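Local coordinates for protein beta-glucosidase (Chaetomella raphigera, PDB 6JXG) that probably hydrolyses terminal, non-reducing beta-D-glucosyl residues to release beta-D-glucose, as a secreted family 3 glycoside hydrolase of cellulose breakdown, at residues A[131-136]-A[651-656]; A[334-339]-A[523-528]; A[480-485]-A[502-507]; A[580-585]-A[628-633]. All coordinates share one frame; numbering follows the deposited sequence.

Overall arrangement
Contact 1 joins two regions of this family 3 glycoside hydrolase, from a helix of the N-terminal TIM-barrel region to a strand of the fibronectin type III-like domain. Contacts 2 and 3 both lie within the C-terminal domain of the family and have centres about 11 Å apart. They share one mixed sheet, where strands 335-339 and 498-503 are neighbours. Contact 4 packs two sheets of the fibronectin-like domain. It shares a sheet with contact 1 through strands 628-637 and 649-658. Along the chain contact 1 opens first and closes last; contact 3 falls within contact 2, and contact 4 follows them. Bonds from contact 2 to contacts 1 and 4 help clamp the fibronectin-like domain against both other regions.

Contact 1. Residues A[131-136]-A[651-656]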
loop_
_atom_site.group_PDB
_atom_site.type_symbol
_atom_site.label_atom_id
_atom_site.label_comp_id
_atom_site.label_asym_id
_atom_site.label_seq_id
_atom_site.Cartn_x
_atom_site.Cartn_y
_atom_site.Cartn_z
ATOM N N PRO A 131 -7.679 7.581 -3.493
ATOM C CA PRO A 131 -6.520 7.885 -4.289
ATOM C C PRO A 131 -5.614 8.938 -3.659
ATOM O O PRO A 131 -4.394 8.935 -3.951
ATOM C CB PRO A 131 -7.137 8.413 -5.607
ATOM C CG PRO A 131 -8.508 8.885 -5.263
ATOM C CD PRO A 131 -8.923 7.872 -4.183
ATOM N N TYR A 132 -6.165 9.880 -2.857
ATOM C CA TYR A 132 -5.351 10.939 -2.272
ATOM C C TYR A 132 -4.401 10.337 -1.220
ATOM O O TYR A 132 -3.167 10.629 -1.206
ATOM C CB TYR A 132 -6.245 12.026 -1.640
ATOM C CG TYR A 132 -5.453 13.154 -1.093
ATOM C CD1 TYR A 132 -5.030 14.179 -1.909
ATOM C CD2 TYR A 132 -5.051 13.176 0.230
ATOM C CE1 TYR A 132 -4.273 15.256 -1.383
ATOM C CE2 TYR A 132 -4.273 14.171 0.717
ATOM C CZ TYR A 132 -3.888 15.224 -0.084
ATOM O OH TYR A 132 -3.096 16.243 0.527
ATOM N N LEU A 133 -4.975 9.573 -0.286
ATOM C CA LEU A 133 -4.164 8.897 0.738
ATOM C C LEU A 133 -3.128 8.010 0.102
ATOM O O LEU A 133 -1.932 7.963 0.501
ATOM C CB LEU A 133 -5.036 8.069 1.682
ATOM C CG LEU A 133 -4.368 7.249 2.805
ATOM C CD1 LEU A 133 -3.588 8.179 3.689
ATOM C CD2 LEU A 133 -5.412 6.513 3.600
ATOM N N ASN A 134 -3.603 7.215 -0.851
ATOM C CA ASN A 134 -2.734 6.313 -1.608
ATOM C C ASN A 134 -1.542 7.048 -2.244
ATOM O O ASN A 134 -0.358 6.722 -2.011
ATOM C CB ASN A 134 -3.574 5.558 -2.628
ATOM C CG ASN A 134 -2.880 4.350 -3.216
ATOM O OD1 ASN A 134 -1.752 4.436 -3.691
ATOM N ND2 ASN A 134 -3.548 3.191 -3.142
ATOM N N GLY A 135 -1.845 8.098 -2.976
ATOM C CA GLY A 135 -0.821 8.986 -3.553
ATOM C C GLY A 135 0.182 9.595 -2.573
ATOM O O GLY A 135 1.347 9.463 -2.844
ATOM N N LEU A 136 -0.246 10.137 -1.426
ATOM C CA LEU A 136 0.680 10.618 -0.392
ATOM C C LEU A 136 1.558 9.474 0.185
ATOM O O LEU A 136 2.754 9.668 0.445
ATOM C CB LEU A 136 -0.035 11.370 0.750
ATOM C CG LEU A 136 -0.111 12.914 0.590
ATOM C CD1 LEU A 136 1.225 13.664 0.574
ATOM C CD2 LEU A 136 -0.854 13.242 -0.656
ATOM N N ARG A 651 -8.987 15.250 0.491
ATOM C CA ARG A 651 -7.922 16.067 -0.109
ATOM C C ARG A 651 -6.916 16.644 0.864
ATOM O O ARG A 651 -6.070 17.514 0.494
ATOM C CB ARG A 651 -8.535 17.177 -1.009
ATOM C CG ARG A 651 -9.368 16.682 -2.171
ATOM C CD ARG A 651 -8.572 15.902 -3.216
ATOM N NE ARG A 651 -9.233 15.796 -4.499
ATOM C CZ ARG A 651 -9.487 14.681 -5.172
ATOM N NH1 ARG A 651 -9.147 13.475 -4.696
ATOM N NH2 ARG A 651 -10.083 14.764 -6.327
ATOM N N GLY A 652 -6.921 16.143 2.089
ATOM C CA GLY A 652 -5.941 16.592 3.078
ATOM C C GLY A 652 -6.057 15.766 4.346
ATOM O O GLY A 652 -7.128 15.293 4.670
ATOM N N PHE A 653 -4.947 15.586 5.029
ATOM C CA PHE A 653 -4.968 15.009 6.357
ATOM C C PHE A 653 -3.755 15.460 7.081
ATOM O O PHE A 653 -2.711 15.733 6.445
ATOM C CB PHE A 653 -5.080 13.467 6.312
ATOM C CG PHE A 653 -3.968 12.772 5.553
ATOM C CD1 PHE A 653 -4.039 12.609 4.183
ATOM C CD2 PHE A 653 -2.862 12.271 6.218
ATOM C CE1 PHE A 653 -3.005 12.013 3.498
ATOM C CE2 PHE A 653 -1.837 11.622 5.565
ATOM C CZ PHE A 653 -1.914 11.449 4.177
ATOM N N ASP A 654 -3.832 15.529 8.386
ATOM C CA ASP A 654 -2.709 16.030 9.194
ATOM C C ASP A 654 -2.848 15.425 10.586
ATOM O O ASP A 654 -3.885 15.529 11.208
ATOM C CB ASP A 654 -2.756 17.583 9.226
ATOM C CG ASP A 654 -1.504 18.214 9.853
ATOM O OD1 ASP A 654 -0.467 17.470 9.983
ATOM O OD2 ASP A 654 -1.576 19.423 10.227
ATOM N N LYS A 655 -1.797 14.795 11.107
ATOM C CA LYS A 655 -1.908 14.057 12.344
ATOM C C LYS A 655 -1.241 14.889 13.459
ATOM O O LYS A 655 -0.066 15.249 13.311
ATOM C CB LYS A 655 -1.230 12.688 12.175
ATOM C CG LYS A 655 -1.451 11.712 13.363
ATOM C CD LYS A 655 -1.038 10.305 13.028
ATOM C CE LYS A 655 -1.650 9.267 13.970
ATOM N NZ LYS A 655 -1.210 7.885 13.661
ATOM N N ILE A 656 -1.955 15.170 14.542
ATOM C CA ILE A 656 -1.448 16.043 15.591
ATOM C C ILE A 656 -1.498 15.374 16.934
ATOM O O ILE A 656 -2.482 14.766 17.330
ATOM C CB ILE A 656 -2.219 17.383 15.618
ATOM C CG1 ILE A 656 -1.624 18.358 16.609
ATOM C CG2 ILE A 656 -3.705 17.199 15.845
ATOM C CD1 ILE A 656 -2.150 19.780 16.447
#
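Tyr132 sends its ring anti to the backbone N (chi1 -177°), toward the strand, while the ring of Phe653 stands between its own backbone N and carbonyl carbon (chi1 58°), with its end turned to the helix. Arg651 CA sits 3.8 Å from the Tyr132 ring centroid, almost on the ring normal, in a CH-pi contact. The Arg651 carbonyl carbon and Gly652 N lie over the same face. Leu136 CD2 lies over the rim of the opposite face, so the ring is sandwiched between it and the Arg651 backbone. Phe653 CE1 is 3.7 Å from Tyr132 CE2. Phe653 CZ is 3.7 Å from Leu133 CD1. Leu136 CB comes to the Phe653 ring edge. An alanine in place of Tyr132 would probably open a gap over the Arg651 backbone and leave Phe653 CE1 without its contact to Tyr132 CE2. Arg651 and Gly652 form a classic beta bulge opposite Leu634. The Arg651 chain bends at chi2 and passes beside the Tyr132 ring, and its NE bonds to Asp674 O. Trp82 meets the Phe653 ring edge-to-face. Helix 131-147 thus lies against strand 649-658, with helices 184-191 and 559-564 close by.

Contact 2. Residues A[334-339]-A[523-528]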
loop_
_atom_site.group_PDB
_atom_site.type_symbol
_atom_site.label_atom_id
_atom_site.label_comp_id
_atom_site.label_asym_id
_atom_site.label_seq_id
_atom_site.Cartn_x
_atom_site.Cartn_y
_atom_site.Cartn_z
ATOM N N ILE A 334 -2.747 0.755 14.317
ATOM C CA ILE A 334 -3.892 0.123 14.992
ATOM C C ILE A 334 -5.088 1.061 15.025
ATOM O O ILE A 334 -4.923 2.207 15.305
ATOM C CB ILE A 334 -3.497 -0.346 16.384
ATOM C CG1 ILE A 334 -2.439 -1.483 16.279
ATOM C CG2 ILE A 334 -4.725 -0.807 17.140
ATOM C CD1 ILE A 334 -1.937 -2.000 17.639
ATOM N N VAL A 335 -6.295 0.565 14.743
ATOM C CA VAL A 335 -7.463 1.368 14.814
ATOM C C VAL A 335 -8.359 0.812 15.918
ATOM O O VAL A 335 -8.748 -0.352 15.873
ATOM C CB VAL A 335 -8.228 1.362 13.471
ATOM C CG1 VAL A 335 -9.439 2.276 13.575
ATOM C CG2 VAL A 335 -7.296 1.803 12.358
ATOM N N LEU A 336 -8.670 1.627 16.918
ATOM C CA LEU A 336 -9.668 1.249 17.904
ATOM C C LEU A 336 -11.074 1.466 17.391
ATOM O O LEU A 336 -11.436 2.599 17.078
ATOM C CB LEU A 336 -9.406 2.028 19.219
ATOM C CG LEU A 336 -10.233 1.717 20.484
ATOM C CD1 LEU A 336 -10.023 0.270 20.955
ATOM C CD2 LEU A 336 -9.974 2.708 21.643
ATOM N N LEU A 337 -11.871 0.379 17.315
ATOM C CA LEU A 337 -13.233 0.472 16.760
ATOM C C LEU A 337 -14.361 0.662 17.754
ATOM O O LEU A 337 -15.316 1.405 17.473
ATOM C CB LEU A 337 -13.581 -0.743 15.841
ATOM C CG LEU A 337 -12.695 -0.876 14.575
ATOM C CD1 LEU A 337 -13.093 -2.158 13.791
ATOM C CD2 LEU A 337 -12.774 0.326 13.628
ATOM N N THR A 338 -14.266 0.009 18.892
ATOM C CA THR A 338 -15.254 0.182 19.981
ATOM C C THR A 338 -14.486 0.111 21.264
ATOM O O THR A 338 -13.466 -0.551 21.329
ATOM C CB THR A 338 -16.358 -0.926 20.028
ATOM O OG1 THR A 338 -15.760 -2.191 20.250
ATOM C CG2 THR A 338 -17.084 -1.055 18.728
ATOM N N ASN A 339 -14.993 0.760 22.317
ATOM C CA ASN A 339 -14.417 0.679 23.633
ATOM C C ASN A 339 -15.454 1.177 24.654
ATOM O O ASN A 339 -15.638 2.359 24.803
ATOM C CB ASN A 339 -13.202 1.600 23.666
ATOM C CG ASN A 339 -12.398 1.460 24.939
ATOM O OD1 ASN A 339 -12.538 0.494 25.670
ATOM N ND2 ASN A 339 -11.552 2.438 25.225
ATOM N N VAL A 523 0.471 4.168 24.985
ATOM C CA VAL A 523 0.161 5.156 23.960
ATOM C C VAL A 523 -1.307 4.994 23.634
ATOM O O VAL A 523 -1.857 3.874 23.725
ATOM C CB VAL A 523 1.009 4.849 22.710
ATOM C CG1 VAL A 523 0.580 5.672 21.538
ATOM C CG2 VAL A 523 2.482 5.061 23.061
ATOM N N SER A 524 -1.943 6.101 23.312
ATOM C CA SER A 524 -3.315 6.088 22.841
ATOM C C SER A 524 -3.373 5.633 21.362
ATOM O O SER A 524 -2.530 6.064 20.560
ATOM C CB SER A 524 -3.870 7.474 23.014
ATOM O OG SER A 524 -5.164 7.516 22.552
ATOM N N PRO A 525 -4.364 4.789 20.974
ATOM C CA PRO A 525 -4.382 4.397 19.581
ATOM C C PRO A 525 -4.728 5.612 18.744
ATOM O O PRO A 525 -5.530 6.506 19.200
ATOM C CB PRO A 525 -5.472 3.351 19.518
ATOM C CG PRO A 525 -6.365 3.650 20.693
ATOM C CD PRO A 525 -5.399 4.091 21.742
ATOM N N SER A 526 -4.108 5.700 17.572
ATOM C CA SER A 526 -4.252 6.905 16.717
ATOM C C SER A 526 -4.513 6.573 15.220
ATOM O O SER A 526 -4.477 7.483 14.335
ATOM C CB SER A 526 -3.015 7.810 16.870
ATOM O OG SER A 526 -1.872 7.170 16.302
ATOM N N GLY A 527 -4.659 5.276 14.903
ATOM C CA GLY A 527 -4.876 4.840 13.571
ATOM C C GLY A 527 -6.288 5.175 13.158
ATOM O O GLY A 527 -7.107 5.386 14.010
ATOM N N LYS A 528 -6.543 5.291 11.855
ATOM C CA LYS A 528 -7.917 5.485 11.304
ATOM C C LYS A 528 -8.111 4.495 10.142
ATOM O O LYS A 528 -7.155 4.208 9.356
ATOM C CB LYS A 528 -8.101 6.944 10.747
ATOM C CG LYS A 528 -7.847 8.063 11.745
ATOM C CD LYS A 528 -8.975 8.166 12.761
ATOM C CE LYS A 528 -8.953 9.558 13.382
ATOM N NZ LYS A 528 -9.754 9.686 14.610
HETATM O O HOH W 1 -2.859 3.194 17.031
HETATM O O HOH W 2 -7.715 4.343 16.609
#
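Leu336 lays its CB and CD2 against the ring of Pro525, the two side chains meeting at a slant. Leu336 CB is 3.7 Å from Pro525 CG, and Leu336 CD2 is 3.8 Å from the same atom. Tyr579 touches both side chains, and Ile518 of helix 511-519 adds to the packing on Pro525. One residue earlier, Val335 uses its CG2 branch, anti to the carbonyl carbon, to reach the loop backbone. Val335 CG2 lies 3.6 Å from Lys528 C and touches Gly527 as well. Gly527 N makes a weak hydrogen bond of 3.1 Å to Ile334 O, bent to 124° at the hydrogen. Gly527 CA also lies 3.2 Å from Ile334 O, in a CA-H...O contact. A side chain at Gly527 would run into that oxygen. Two waters complete the join. One accepts from Ser526 N and lies 2.9 Å from Ile334 O, to which it may donate. The other accepts from Leu336 N and donates to Gly527 O. Ser526 OG hydrogen-bonds Lys655 NZ, and Lys528 NZ forms a salt bridge with Glu630 OE2, both in the fibronectin-like domain. The arrangement is an irregular loop laid against the start of an outermost strand of the mixed sheet in the C-terminal domain of family 3 glycoside hydrolases. Strand 335-339 runs antiparallel to strand 498-503 there, with a classic beta bulge at Leu337 and Thr338.

Contact 3. Residues A[480-485]-A[502-507]; sequences VINSVG and VWAGVS
Ile481 ties the two strands together with both of its backbone polar atoms. Ile481 N donates to Val502 O at 2.9 Å, with an N-H...O angle of 163°. Ile481 O accepts from Ala504 N at 2.8 Å. The same oxygen takes a second bond from a water. That water also accepts from Ser483 N and Gly505 N, so three backbone groups grip it just where the strands part. It sits over the centre of one face of the Trp503 ring, 3.1 Å above the plane. The bonds follow a parallel register, Val480 beside Val502 and Ile481 beside Trp503. Strands 477-483 and 498-503 are linked by helix 490-493 as a beta-alpha-beta unit of the C-terminal domain. Trp503 swings its indole anti to its backbone N (chi1 -170°), toward the neighbouring strand. There Trp503 CZ3 meets Ile481 CG2 at 3.8 Å and CH2 approaches Ser483 CB. Gly485 O reaches the ring edge, 3.3 Å from Trp503 CZ2. Ser483 OG donates to Gly485 O at 2.5 Å, a very short distance, on a lone pair in the carbonyl plane. An alanine at Trp503 would probably leave a gap beside Ile481 and Ser483 and leave Tyr531 OH without the indole NE1. Asn482 OD1 lies 2.9 Å from Gly505 O, but both are acceptors and no bond joins them. A second water, which accepts from Ser507 N, donates weakly to Asn482 OD1. Asn482 ND2 is held by Asp358 OD2.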
loop_
_atom_site.group_PDB
_atom_site.type_symbol
_atom_site.label_atom_id
_atom_site.label_comp_id
_atom_site.label_asym_id
_atom_site.label_seq_id
_atom_site.Cartn_x
_atom_site.Cartn_y
_atom_site.Cartn_z
ATOM N N VAL A 480 -9.408 -8.701 19.506
ATOM C CA VAL A 480 -8.267 -8.259 18.641
ATOM C C VAL A 480 -8.361 -8.907 17.293
ATOM O O VAL A 480 -8.363 -10.146 17.230
ATOM C CB VAL A 480 -6.923 -8.572 19.290
ATOM C CG1 VAL A 480 -5.767 -8.188 18.372
ATOM C CG2 VAL A 480 -6.860 -7.834 20.591
ATOM N N ILE A 481 -8.345 -8.096 16.216
ATOM C CA ILE A 481 -8.501 -8.599 14.910
ATOM C C ILE A 481 -7.280 -8.251 14.087
ATOM O O ILE A 481 -6.979 -7.058 13.961
ATOM C CB ILE A 481 -9.729 -8.008 14.231
ATOM C CG1 ILE A 481 -10.993 -8.270 15.013
ATOM C CG2 ILE A 481 -9.930 -8.591 12.832
ATOM C CD1 ILE A 481 -12.254 -7.749 14.316
ATOM N N ASN A 482 -6.598 -9.285 13.558
ATOM C CA ASN A 482 -5.495 -9.094 12.603
ATOM C C ASN A 482 -6.006 -9.481 11.204
ATOM O O ASN A 482 -6.080 -10.664 10.878
ATOM C CB ASN A 482 -4.276 -9.926 13.037
ATOM C CG ASN A 482 -3.575 -9.361 14.232
ATOM O OD1 ASN A 482 -2.850 -8.304 14.154
ATOM N ND2 ASN A 482 -3.764 -10.001 15.366
ATOM N N SER A 483 -6.350 -8.481 10.357
ATOM C CA SER A 483 -6.929 -8.740 9.068
ATOM C C SER A 483 -6.318 -7.899 7.981
ATOM O O SER A 483 -5.972 -6.731 8.194
ATOM C CB SER A 483 -8.431 -8.412 9.095
ATOM O OG SER A 483 -9.077 -8.485 7.826
ATOM N N VAL A 484 -6.214 -8.531 6.815
ATOM C CA VAL A 484 -5.749 -7.907 5.567
ATOM C C VAL A 484 -6.685 -6.899 4.981
ATOM O O VAL A 484 -6.296 -6.155 4.075
ATOM C CB VAL A 484 -5.419 -8.964 4.500
ATOM C CG1 VAL A 484 -4.284 -9.822 5.008
ATOM C CG2 VAL A 484 -6.634 -9.867 4.163
ATOM N N GLY A 485 -7.945 -6.859 5.456
ATOM C CA GLY A 485 -8.903 -5.954 4.884
ATOM C C GLY A 485 -10.226 -5.985 5.583
ATOM O O GLY A 485 -10.361 -6.712 6.547
ATOM N N VAL A 502 -10.345 -4.097 18.737
ATOM C CA VAL A 502 -9.099 -3.509 18.261
ATOM C C VAL A 502 -8.775 -4.034 16.874
ATOM O O VAL A 502 -8.530 -5.208 16.723
ATOM C CB VAL A 502 -7.987 -3.906 19.212
ATOM C CG1 VAL A 502 -6.687 -3.320 18.734
ATOM C CG2 VAL A 502 -8.408 -3.532 20.664
ATOM N N TRP A 503 -8.849 -3.169 15.855
ATOM C CA TRP A 503 -8.516 -3.521 14.485
ATOM C C TRP A 503 -6.995 -3.319 14.347
ATOM O O TRP A 503 -6.493 -2.208 14.046
ATOM C CB TRP A 503 -9.325 -2.634 13.556
ATOM C CG TRP A 503 -9.286 -2.981 12.191
ATOM C CD1 TRP A 503 -8.500 -2.388 11.247
ATOM C CD2 TRP A 503 -10.104 -3.943 11.523
ATOM N NE1 TRP A 503 -8.732 -2.976 10.038
ATOM C CE2 TRP A 503 -9.734 -3.920 10.162
ATOM C CE3 TRP A 503 -11.089 -4.825 11.931
ATOM C CZ2 TRP A 503 -10.281 -4.761 9.244
ATOM C CZ3 TRP A 503 -11.632 -5.688 11.008
ATOM C CH2 TRP A 503 -11.239 -5.650 9.681
ATOM N N ALA A 504 -6.261 -4.394 14.560
ATOM C CA ALA A 504 -4.802 -4.283 14.740
ATOM C C ALA A 504 -4.040 -4.402 13.427
ATOM O O ALA A 504 -2.840 -4.115 13.377
ATOM C CB ALA A 504 -4.351 -5.390 15.674
ATOM N N GLY A 505 -4.731 -4.866 12.373
ATOM C CA GLY A 505 -4.163 -4.995 11.035
ATOM C C GLY A 505 -3.150 -6.099 10.881
ATOM O O GLY A 505 -3.221 -7.096 11.595
ATOM N N VAL A 506 -2.165 -5.885 9.995
ATOM C CA VAL A 506 -1.182 -6.874 9.606
ATOM C C VAL A 506 0.145 -6.129 9.493
ATOM O O VAL A 506 0.385 -5.355 8.581
ATOM C CB VAL A 506 -1.565 -7.657 8.333
ATOM C CG1 VAL A 506 -2.660 -8.659 8.669
ATOM C CG2 VAL A 506 -2.160 -6.737 7.278
ATOM N N SER A 507 0.943 -6.318 10.527
ATOM C CA SER A 507 1.928 -5.311 10.937
ATOM C C SER A 507 3.365 -5.779 11.111
ATOM O O SER A 507 4.179 -5.060 11.681
ATOM C CB SER A 507 1.431 -4.539 12.208
ATOM O OG SER A 507 1.326 -5.342 13.377
HETATM O O HOH W 3 -7.409 -5.822 11.371
HETATM O O HOH W 4 0.100 -8.189 12.624
#

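Contact 4. Residues A[580-585]-A[628-633]; sequences TTFQYS and GAEVAQ
Glu630 is gripped through both carboxylate oxygens. Tyr584 OH donates to Glu630 OE1 at 2.6 Å, a short bond that meets the oxygen from above the carboxylate plane, 42° out of it. Glu630 OE2, the partner of Lys528, takes a weak bond from Val631 N. The lysine would be expected to keep this buried carboxylate ionised. The Glu630 chain leaves anti to its backbone N and bends at chi2 (72°), which lays the carboxylate nearly parallel to the Phe582 ring. Glu630 CB stands over the centre of that ring, 3.4 Å from the Phe582 centroid, as a CH-pi contact. The Tyr584 ring is turned steeply against the carboxylate, with OE1 at its edge. Tyr584 CE1 also touches Ala632 CB at 3.9 Å. At the other end, Phe582 CZ lies 3.7 Å from Gly628 O, which comes to the ring edge. Thr580 OG1 is 3.9 Å from Gly628 CA, and a side chain on Gly628 would clash with it. Strands 582-591 and 628-637 belong to different antiparallel sheets, and their segments cross at -41° with axes 9.3 Å apart. Side chains fill the space between, as in the two-sheet beta sandwich of a fibronectin type III-like domain.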
loop_
_atom_site.group_PDB
_atom_site.type_symbol
_atom_site.label_atom_id
_atom_site.label_comp_id
_atom_site.label_asym_id
_atom_site.label_seq_id
_atom_site.Cartn_x
_atom_site.Cartn_y
_atom_site.Cartn_z
ATOM N N THR A 580 -8.574 9.379 24.301
ATOM C CA THR A 580 -9.176 10.689 24.549
ATOM C C THR A 580 -10.184 11.140 23.514
ATOM O O THR A 580 -10.622 10.366 22.682
ATOM C CB THR A 580 -8.268 11.925 24.343
ATOM O OG1 THR A 580 -7.093 11.704 23.539
ATOM C CG2 THR A 580 -8.192 12.699 25.459
ATOM N N THR A 581 -10.572 12.425 23.618
ATOM C CA THR A 581 -11.502 13.076 22.686
ATOM C C THR A 581 -10.876 14.338 22.174
ATOM O O THR A 581 -10.035 14.930 22.806
ATOM C CB THR A 581 -12.851 13.426 23.389
ATOM O OG1 THR A 581 -12.623 14.259 24.559
ATOM C CG2 THR A 581 -13.582 12.188 23.804
ATOM N N PHE A 582 -11.305 14.768 20.999
ATOM C CA PHE A 582 -10.823 15.971 20.382
ATOM C C PHE A 582 -11.992 16.860 19.925
ATOM O O PHE A 582 -13.070 16.391 19.528
ATOM C CB PHE A 582 -9.991 15.572 19.171
ATOM C CG PHE A 582 -8.841 14.728 19.514
ATOM C CD1 PHE A 582 -7.638 15.301 19.873
ATOM C CD2 PHE A 582 -8.942 13.353 19.463
ATOM C CE1 PHE A 582 -6.537 14.488 20.198
ATOM C CE2 PHE A 582 -7.876 12.548 19.794
ATOM C CZ PHE A 582 -6.672 13.120 20.148
ATOM N N GLN A 583 -11.753 18.153 20.007
ATOM C CA GLN A 583 -12.690 19.164 19.555
ATOM C C GLN A 583 -12.063 20.039 18.500
ATOM O O GLN A 583 -10.883 20.325 18.565
ATOM C CB GLN A 583 -13.158 20.017 20.712
ATOM C CG GLN A 583 -14.090 19.232 21.632
ATOM C CD GLN A 583 -14.312 19.954 22.938
ATOM O OE1 GLN A 583 -13.660 20.956 23.223
ATOM N NE2 GLN A 583 -15.200 19.420 23.758
ATOM N N TYR A 584 -12.855 20.428 17.517
ATOM C CA TYR A 584 -12.316 21.128 16.372
ATOM C C TYR A 584 -12.947 22.520 16.314
ATOM O O TYR A 584 -14.129 22.651 16.585
ATOM C CB TYR A 584 -12.724 20.403 15.128
ATOM C CG TYR A 584 -12.023 19.126 14.783
ATOM C CD1 TYR A 584 -11.362 18.991 13.552
ATOM C CD2 TYR A 584 -12.127 18.019 15.604
ATOM C CE1 TYR A 584 -10.788 17.791 13.162
ATOM C CE2 TYR A 584 -11.475 16.842 15.256
ATOM C CZ TYR A 584 -10.852 16.730 14.029
ATOM O OH TYR A 584 -10.191 15.593 13.695
ATOM N N SER A 585 -12.197 23.529 15.945
ATOM C CA SER A 585 -12.748 24.842 15.756
ATOM C C SER A 585 -11.865 25.654 14.806
ATOM O O SER A 585 -10.856 25.171 14.286
ATOM C CB SER A 585 -12.884 25.562 17.089
ATOM O OG SER A 585 -11.626 25.747 17.668
ATOM N N GLY A 628 -3.048 12.019 23.341
ATOM C CA GLY A 628 -3.434 11.266 22.142
ATOM C C GLY A 628 -3.122 12.022 20.900
ATOM O O GLY A 628 -3.040 13.242 20.957
ATOM N N ALA A 629 -3.042 11.319 19.763
ATOM C CA ALA A 629 -2.937 11.974 18.462
ATOM C C ALA A 629 -4.202 11.818 17.682
ATOM O O ALA A 629 -4.851 10.748 17.723
ATOM C CB ALA A 629 -1.798 11.401 17.669
ATOM N N GLU A 630 -4.587 12.885 17.026
ATOM C CA GLU A 630 -5.770 12.893 16.160
ATOM C C GLU A 630 -5.374 13.083 14.702
ATOM O O GLU A 630 -4.490 13.892 14.388
ATOM C CB GLU A 630 -6.695 14.025 16.607
ATOM C CG GLU A 630 -7.825 14.369 15.655
ATOM C CD GLU A 630 -8.921 13.327 15.605
ATOM O OE1 GLU A 630 -10.128 13.720 15.452
ATOM O OE2 GLU A 630 -8.578 12.133 15.664
ATOM N N VAL A 631 -6.039 12.356 13.807
ATOM C CA VAL A 631 -5.862 12.506 12.369
ATOM C C VAL A 631 -7.006 13.372 11.858
ATOM O O VAL A 631 -8.118 12.899 11.669
ATOM C CB VAL A 631 -5.833 11.140 11.608
ATOM C CG1 VAL A 631 -5.649 11.330 10.102
ATOM C CG2 VAL A 631 -4.736 10.281 12.121
ATOM N N ALA A 632 -6.745 14.686 11.739
ATOM C CA ALA A 632 -7.734 15.583 11.121
ATOM C C ALA A 632 -7.758 15.362 9.622
ATOM O O ALA A 632 -6.716 15.197 9.011
ATOM C CB ALA A 632 -7.405 16.985 11.419
ATOM N N GLN A 633 -8.938 15.422 9.032
ATOM C CA GLN A 633 -9.178 15.077 7.634
ATOM C C GLN A 633 -9.954 16.179 6.981
ATOM O O GLN A 633 -10.856 16.750 7.629
ATOM C CB GLN A 633 -9.948 13.790 7.487
ATOM C CG GLN A 633 -9.188 12.636 8.108
ATOM C CD GLN A 633 -10.046 11.452 8.465
ATOM O OE1 GLN A 633 -10.911 11.043 7.705
ATOM N NE2 GLN A 633 -9.781 10.873 9.621
#